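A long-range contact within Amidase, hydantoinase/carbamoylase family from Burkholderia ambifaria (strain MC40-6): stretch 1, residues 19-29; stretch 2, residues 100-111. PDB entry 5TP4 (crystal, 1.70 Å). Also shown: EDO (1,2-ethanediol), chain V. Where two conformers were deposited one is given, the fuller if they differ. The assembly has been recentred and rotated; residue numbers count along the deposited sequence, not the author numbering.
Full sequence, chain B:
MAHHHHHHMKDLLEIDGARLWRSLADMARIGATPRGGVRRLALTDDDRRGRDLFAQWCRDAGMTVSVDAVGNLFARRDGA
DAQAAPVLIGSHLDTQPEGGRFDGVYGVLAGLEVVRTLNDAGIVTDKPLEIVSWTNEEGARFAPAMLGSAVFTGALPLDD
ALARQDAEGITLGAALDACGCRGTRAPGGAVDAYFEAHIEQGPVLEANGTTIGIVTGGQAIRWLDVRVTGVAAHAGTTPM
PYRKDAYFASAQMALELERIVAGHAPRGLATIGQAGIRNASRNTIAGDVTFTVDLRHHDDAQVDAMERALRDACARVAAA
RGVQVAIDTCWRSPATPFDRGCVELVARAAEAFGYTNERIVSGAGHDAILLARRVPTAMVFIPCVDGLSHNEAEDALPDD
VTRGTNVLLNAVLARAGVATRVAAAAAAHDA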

ATOM      1  N   ARG B  19      18.833  43.615   4.719  1.00 10.35           N
ATOM      2  CA  ARG B  19      17.537  44.192   4.404  1.00 14.12           C
ATOM      3  C   ARG B  19      16.634  43.148   3.768  1.00 15.04           C
ATOM      4  O   ARG B  19      15.455  43.040   4.115  1.00 11.05           O
ATOM      5  CB  ARG B  19      17.713  45.410   3.479  1.00 11.00           C
ATOM      6  CG  ARG B  19      16.386  46.148   3.145  1.00 12.80           C
ATOM      7  CD  ARG B  19      16.699  47.455   2.422  1.00 12.63           C
ATOM      8  NE  ARG B  19      17.447  47.210   1.176  1.00 12.77           N
ATOM      9  CZ  ARG B  19      18.113  48.154   0.510  1.00 17.92           C
ATOM     10  NH1 ARG B  19      18.111  49.410   0.969  1.00 15.89           N
ATOM     11  NH2 ARG B  19      18.771  47.851  -0.615  1.00 13.04           N
ATOM     12  N   LEU B  20      17.188  42.332   2.874  1.00 11.53           N
ATOM     13  CA  LEU B  20      16.403  41.265   2.253  1.00  9.96           C
ATOM     14  C   LEU B  20      15.989  40.221   3.295  1.00 11.38           C
ATOM     15  O   LEU B  20      14.839  39.761   3.297  1.00 11.90           O
ATOM     16  CB  LEU B  20      17.212  40.633   1.108  1.00  7.98           C
ATOM     17  CG  LEU B  20      16.655  39.357   0.450  1.00 10.01           C
ATOM     18  CD1 LEU B  20      15.209  39.493  -0.011  1.00 12.90           C
ATOM     19  CD2 LEU B  20      17.501  38.951  -0.732  1.00  8.18           C
ATOM     20  N   TRP B  21      16.902  39.862   4.206  1.00 11.76           N
ATOM     21  CA  TRP B  21      16.575  38.878   5.238  1.00  9.54           C
ATOM     22  C   TRP B  21      15.447  39.379   6.129  1.00 12.51           C
ATOM     23  O   TRP B  21      14.535  38.620   6.468  1.00 11.56           O
ATOM     24  CB  TRP B  21      17.833  38.547   6.056  1.00 10.07           C
ATOM     25  CG  TRP B  21      17.636  37.470   7.082  1.00 15.45           C
ATOM     26  CD1 TRP B  21      17.392  37.633   8.419  1.00 15.19           C
ATOM     27  CD2 TRP B  21      17.684  36.052   6.850  1.00 15.61           C
ATOM     28  NE1 TRP B  21      17.278  36.404   9.025  1.00 15.75           N
ATOM     29  CE2 TRP B  21      17.442  35.422   8.081  1.00 15.79           C
ATOM     30  CE3 TRP B  21      17.870  35.261   5.703  1.00 15.54           C
ATOM     31  CZ2 TRP B  21      17.435  34.029   8.220  1.00 19.73           C
ATOM     32  CZ3 TRP B  21      17.845  33.877   5.838  1.00 13.91           C
ATOM     33  CH2 TRP B  21      17.629  33.278   7.089  1.00 15.21           C
ATOM     34  N   ARG B  22      15.473  40.669   6.478  1.00 12.81           N
ATOM     35  CA  ARG B  22      14.391  41.261   7.262  1.00 11.25           C
ATOM     36  C   ARG B  22      13.072  41.251   6.499  1.00 10.11           C
ATOM     37  O   ARG B  22      12.010  41.017   7.090  1.00 13.32           O
ATOM     38  CB  ARG B  22      14.771  42.688   7.667  1.00 17.11           C
ATOM     39  N   SER B  23      13.106  41.496   5.183  1.00  9.47           N
ATOM     40  CA  SER B  23      11.846  41.462   4.438  1.00 12.01           C
ATOM     41  C   SER B  23      11.265  40.055   4.421  1.00 10.17           C
ATOM     42  O   SER B  23      10.046  39.869   4.500  1.00  9.41           O
ATOM     43  CB  SER B  23      12.040  41.988   3.006  1.00 11.02           C
ATOM     44  OG  SER B  23      12.755  41.078   2.185  1.00 15.91           O
ATOM     45  N   LEU B  24      12.132  39.053   4.340  1.00  8.77           N
ATOM     46  CA  LEU B  24      11.677  37.673   4.426  1.00  8.68           C
ATOM     47  C   LEU B  24      11.088  37.367   5.795  1.00  9.33           C
ATOM     48  O   LEU B  24      10.074  36.673   5.900  1.00 12.50           O
ATOM     49  CB  LEU B  24      12.850  36.741   4.138  1.00  8.63           C
ATOM     50  CG  LEU B  24      13.105  36.669   2.627  1.00 10.59           C
ATOM     51  CD1 LEU B  24      14.512  36.173   2.368  1.00 14.87           C
ATOM     52  CD2 LEU B  24      12.049  35.750   1.985  1.00 11.88           C
ATOM     53  N   ALA B  25      11.744  37.832   6.850  1.00  9.81           N
ATOM     54  CA  ALA B  25      11.216  37.602   8.184  1.00 13.47           C
ATOM     55  C   ALA B  25       9.859  38.267   8.347  1.00 13.69           C
ATOM     56  O   ALA B  25       8.941  37.683   8.935  1.00 14.81           O
ATOM     57  CB  ALA B  25      12.195  38.126   9.230  1.00 14.78           C
ATOM     58  N   ASP B  26       9.721  39.500   7.841  1.00 13.30           N
ATOM     59  CA  ASP B  26       8.462  40.222   7.956  1.00 12.90           C
ATOM     60  C   ASP B  26       7.359  39.546   7.155  1.00 10.42           C
ATOM     61  O   ASP B  26       6.226  39.427   7.643  1.00 11.84           O
ATOM     62  CB  ASP B  26       8.628  41.677   7.494  1.00 11.99           C
ATOM     63  CG  ASP B  26       9.389  42.539   8.508  1.00 18.42           C
ATOM     64  OD1 ASP B  26       9.420  42.208   9.711  1.00 25.67           O
ATOM     65  OD2 ASP B  26       9.939  43.575   8.092  1.00 22.93           O
ATOM     66  N   MET B  27       7.670  39.078   5.937  1.00  9.80           N
ATOM     67  CA  MET B  27       6.635  38.440   5.126  1.00 11.27           C
ATOM     68  C   MET B  27       6.233  37.102   5.733  1.00 12.64           C
ATOM     69  O   MET B  27       5.051  36.736   5.720  1.00 13.14           O
ATOM     70  CB  MET B  27       7.111  38.273   3.681  1.00 11.68           C
ATOM     71  CG  MET B  27       6.068  37.688   2.729  1.00 10.77           C
ATOM     72  SD  MET B  27       4.568  38.694   2.557  1.00 11.94           S
ATOM     73  CE  MET B  27       5.176  40.035   1.497  1.00 11.61           C
ATOM     74  N   ALA B  28       7.187  36.386   6.332  1.00 10.26           N
ATOM     75  CA  ALA B  28       6.849  35.115   6.954  1.00 10.65           C
ATOM     76  C   ALA B  28       5.919  35.262   8.153  1.00 14.45           C
ATOM     77  O   ALA B  28       5.324  34.266   8.582  1.00 13.71           O
ATOM     78  CB  ALA B  28       8.124  34.383   7.351  1.00 13.68           C
ATOM     79  N   ARG B  29       5.769  36.473   8.715  1.00 11.72           N
ATOM     80  CA  ARG B  29       4.774  36.659   9.768  1.00 12.62           C
ATOM     81  C   ARG B  29       3.358  36.515   9.247  1.00 12.72           C
ATOM     82  O   ARG B  29       2.450  36.202  10.025  1.00 17.71           O
ATOM     83  CB  ARG B  29       4.877  38.048  10.402  1.00 12.97           C
ATOM     84  CG  ARG B  29       6.223  38.469  10.936  1.00 15.27           C
ATOM     85  CD  ARG B  29       6.720  37.591  12.003  1.00 19.24           C
ATOM     86  NE  ARG B  29       7.824  38.263  12.683  1.00 26.52           N
ATOM     87  CZ  ARG B  29       8.411  37.790  13.775  1.00 28.56           C
ATOM     88  NH1 ARG B  29       7.992  36.641  14.300  1.00 24.14           N
ATOM     89  NH2 ARG B  29       9.409  38.467  14.338  1.00 28.49           N
ATOM     90  N   GLY B 100       6.777  26.538   3.509  1.00 14.20           N
ATOM     91  CA  GLY B 100       7.993  27.042   4.104  1.00 12.77           C
ATOM     92  C   GLY B 100       8.114  28.558   3.967  1.00 10.86           C
ATOM     93  O   GLY B 100       7.363  29.219   3.254  1.00 17.50           O
ATOM     94  N   ARG B 101       9.081  29.098   4.701  1.00 12.99           N
ATOM     95  CA  ARG B 101       9.306  30.537   4.738  0.50 10.54           C
ATOM     96  C   ARG B 101      10.124  31.048   3.562  1.00  9.78           C
ATOM     97  O   ARG B 101      10.335  32.261   3.465  1.00 12.79           O
ATOM     98  CB  ARG B 101       9.985  30.904   6.065  0.50 14.82           C
ATOM     99  CG  ARG B 101       9.086  30.636   7.272  0.50 15.77           C
ATOM    100  CD  ARG B 101       9.718  31.088   8.595  0.50 16.64           C
ATOM    101  NE  ARG B 101      11.116  30.672   8.681  0.50 18.52           N
ATOM    102  CZ  ARG B 101      11.517  29.462   9.053  0.50 21.06           C
ATOM    103  NH1 ARG B 101      10.626  28.534   9.381  0.50 29.76           N
ATOM    104  NH2 ARG B 101      12.811  29.179   9.101  0.50 14.56           N
ATOM    105  N   PHE B 102      10.600  30.161   2.672  1.00  9.47           N
ATOM    106  CA  PHE B 102      11.395  30.604   1.532  1.00 11.69           C
ATOM    107  C   PHE B 102      10.820  30.216   0.178  1.00 13.00           C
ATOM    108  O   PHE B 102      11.094  30.909  -0.795  1.00 13.25           O
ATOM    109  CB  PHE B 102      12.825  30.056   1.634  1.00 10.26           C
ATOM    110  CG  PHE B 102      13.540  30.528   2.861  1.00 12.28           C
ATOM    111  CD1 PHE B 102      13.373  29.872   4.066  1.00 15.79           C
ATOM    112  CD2 PHE B 102      14.317  31.665   2.814  1.00 18.89           C
ATOM    113  CE1 PHE B 102      14.001  30.328   5.201  1.00 18.51           C
ATOM    114  CE2 PHE B 102      14.958  32.115   3.937  1.00 20.04           C
ATOM    115  CZ  PHE B 102      14.797  31.453   5.135  1.00 18.69           C
ATOM    116  N   ASP B 103      10.052  29.127   0.093  1.00 12.88           N
ATOM    117  CA  ASP B 103       9.468  28.690  -1.177  1.00  9.61           C
ATOM    118  C   ASP B 103       8.641  29.809  -1.789  1.00  9.74           C
ATOM    119  O   ASP B 103       7.669  30.274  -1.175  1.00 13.09           O
ATOM    120  CB  ASP B 103       8.548  27.489  -0.953  1.00 17.82           C
ATOM    121  CG  ASP B 103       9.275  26.187  -0.829  1.00 39.16           C
ATOM    122  OD1 ASP B 103      10.336  26.021  -1.458  1.00 43.49           O
ATOM    123  OD2 ASP B 103       8.744  25.300  -0.125  1.00 44.51           O
ATOM    124  N   GLY B 104       8.970  30.187  -3.020  1.00 11.94           N
ATOM    125  CA  GLY B 104       8.227  31.231  -3.737  1.00  9.49           C
ATOM    126  C   GLY B 104       8.526  32.637  -3.294  1.00 10.31           C
ATOM    127  O   GLY B 104       8.857  33.502  -4.111  1.00 12.66           O
ATOM    128  N   VAL B 105       8.417  32.896  -1.996  1.00  8.65           N
ATOM    129  CA  VAL B 105       8.575  34.249  -1.498  1.00  8.51           C
ATOM    130  C   VAL B 105       9.994  34.747  -1.709  1.00  9.34           C
ATOM    131  O   VAL B 105      10.198  35.941  -1.959  1.00 10.46           O
ATOM    132  CB  VAL B 105       8.163  34.311  -0.018  1.00 10.78           C
ATOM    133  CG1 VAL B 105       8.996  33.321   0.798  1.00 10.46           C
ATOM    134  CG2 VAL B 105       8.279  35.750   0.529  1.00 11.45           C
ATOM    135  N   TYR B 106      11.001  33.858  -1.596  1.00  9.13           N
ATOM    136  CA  TYR B 106      12.384  34.300  -1.786  1.00  7.48           C
ATOM    137  C   TYR B 106      12.558  35.010  -3.129  1.00  8.40           C
ATOM    138  O   TYR B 106      13.149  36.089  -3.189  1.00  8.49           O
ATOM    139  CB  TYR B 106      13.347  33.113  -1.686  1.00  9.04           C
ATOM    140  CG  TYR B 106      14.737  33.452  -2.196  1.00  9.06           C
ATOM    141  CD1 TYR B 106      15.427  34.560  -1.715  1.00 12.43           C
ATOM    142  CD2 TYR B 106      15.348  32.664  -3.162  1.00 10.76           C
ATOM    143  CE1 TYR B 106      16.702  34.879  -2.208  1.00 12.43           C
ATOM    144  CE2 TYR B 106      16.602  32.957  -3.625  1.00 10.10           C
ATOM    145  CZ  TYR B 106      17.271  34.070  -3.157  1.00 15.96           C
ATOM    146  OH  TYR B 106      18.531  34.335  -3.649  1.00 17.98           O
ATOM    147  N   GLY B 107      12.020  34.445  -4.213  1.00  8.54           N
ATOM    148  CA  GLY B 107      12.247  35.053  -5.519  1.00  9.13           C
ATOM    149  C   GLY B 107      11.514  36.371  -5.727  1.00  8.66           C
ATOM    150  O   GLY B 107      12.010  37.264  -6.429  1.00  7.03           O
ATOM    151  N   VAL B 108      10.329  36.514  -5.129  1.00  9.17           N
ATOM    152  CA  VAL B 108       9.602  37.776  -5.184  1.00  9.07           C
ATOM    153  C   VAL B 108      10.359  38.855  -4.414  1.00  8.92           C
ATOM    154  O   VAL B 108      10.577  39.963  -4.916  1.00  8.51           O
ATOM    155  CB  VAL B 108       8.179  37.583  -4.633  1.00 10.02           C
ATOM    156  CG1 VAL B 108       7.417  38.926  -4.532  1.00 12.35           C
ATOM    157  CG2 VAL B 108       7.414  36.555  -5.492  1.00 10.62           C
ATOM    158  N   LEU B 109      10.787  38.544  -3.197  1.00  7.92           N
ATOM    159  CA  LEU B 109      11.466  39.558  -2.406  1.00  6.84           C
ATOM    160  C   LEU B 109      12.892  39.781  -2.843  1.00  8.18           C
ATOM    161  O   LEU B 109      13.431  40.867  -2.608  1.00 12.33           O
ATOM    162  CB  LEU B 109      11.411  39.198  -0.920  1.00  9.07           C
ATOM    163  CG  LEU B 109       9.970  39.109  -0.365  1.00 10.39           C
ATOM    164  CD1 LEU B 109      10.036  38.811   1.157  1.00 10.49           C
ATOM    165  CD2 LEU B 109       9.136  40.380  -0.636  1.00 10.94           C
ATOM    166  N   ALA B 110      13.488  38.815  -3.537  1.00  8.18           N
ATOM    167  CA  ALA B 110      14.750  39.082  -4.216  1.00  6.49           C
ATOM    168  C   ALA B 110      14.561  40.148  -5.284  1.00  7.91           C
ATOM    169  O   ALA B 110      15.373  41.065  -5.399  1.00  8.21           O
ATOM    170  CB  ALA B 110      15.309  37.800  -4.833  1.00  9.61           C
ATOM    171  N   GLY B 111      13.467  40.076  -6.039  1.00  9.05           N
ATOM    172  CA  GLY B 111      13.197  41.133  -6.997  1.00 13.52           C
ATOM    173  C   GLY B 111      13.055  42.488  -6.333  1.00 10.13           C
ATOM    174  O   GLY B 111      13.589  43.489  -6.822  1.00  8.45           O
TER
HETATM  175  C1  EDO V 507      12.843  33.880   6.884  1.00 33.31           C
HETATM  176  O1  EDO V 507      12.815  33.112   8.095  1.00 37.11           O
HETATM  177  C2  EDO V 507      14.182  34.606   6.759  1.00 35.91           C
HETATM  178  O2  EDO V 507      14.198  35.753   7.617  1.00 32.87           O
HETATM  179  O   HOH W   1      13.015  42.424  -0.355  1.00 10.54           O
HETATM  180  O   HOH W   2       9.179  34.751   3.933  1.00 12.05           O

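The contact between residues 19-29 and 100-111 is an apolar helix-to-helix packing in which no direct hydrogen bond crosses, and polar groups of the two stretches are joined through waters and a bound 1,2-ethanediol. It illustrates a general principle: side chains supply the close packing between helices, while small molecules can bridge polar groups on the two sides, including carbonyls already used in helical hydrogen bonds.

The first helix, which carries residues from 19 onward, and the helix that starts at 105 run at 132° to one another, with their axes 9.9 Å apart at closest approach. That spacing leaves room for a layer of side chains, and Leu-109 is its clearest element. Its CA-to-CB bond points toward the first helix, and its side chain sits as a knob in a hole formed by Leu-20, Ser-23, Leu-24 and Met-27, residues spaced three, four and seven apart, as expected of one helical face. Leu-109 CD1 lies 3.8 Å from Leu-24 CD2 and 3.9 Å from Met-27 CB, while Leu-20 CD1 approaches Leu-109 CB at 3.9 Å.

Leu-24 makes the widest set of contacts from the first stretch. Its CA-to-CB bond points sideways, but the end of the side chain comes nearer to the partner, and CD2 reaches Val-105 CG2 at 4.0 Å. Met-27 adds to the same apolar patch, with CG 3.7 Å from Val-105 CG2. Nearer the start of the first stretch, Leu-20 CD2 meets the edge of the Tyr-106 ring, 4.4 Å from CE1.

The contact extends beyond the second helix into the preceding loop. Trp-21 points away at CA-to-CB, yet, in the t rotamer, the end of its side chain comes nearer, with CZ3 3.9 Å from Phe-102 CE2; the ring planes meet obliquely, at 42°. Ala-28 CB rests 3.9 Å from Arg-101 CD, so the aliphatic part of a charged side chain serves as an apolar surface here.

Polar groups are handled indirectly. Ser-23 OG donates to Leu-20 O (2.7 Å) within its own helix, and also accepts from a water, 2.9 Å away, that donates to Leu-109 O at 2.8 Å. A second water donates to Leu-24 O (2.9 Å) and to Arg-101 O (2.8 Å), linking backbone to backbone. The diol, probably from the crystallisation liquor, forms a third bridge: its O2 donates to Trp-21 O at 3.1 Å, and its O1 accepts from Arg-101 NE at 3.0 Å, with a nearly straight N-H...O angle of 163°. Its carbon C1 lies 3.6 Å from Phe-102 CZ, so it also packs against the aromatic side chain.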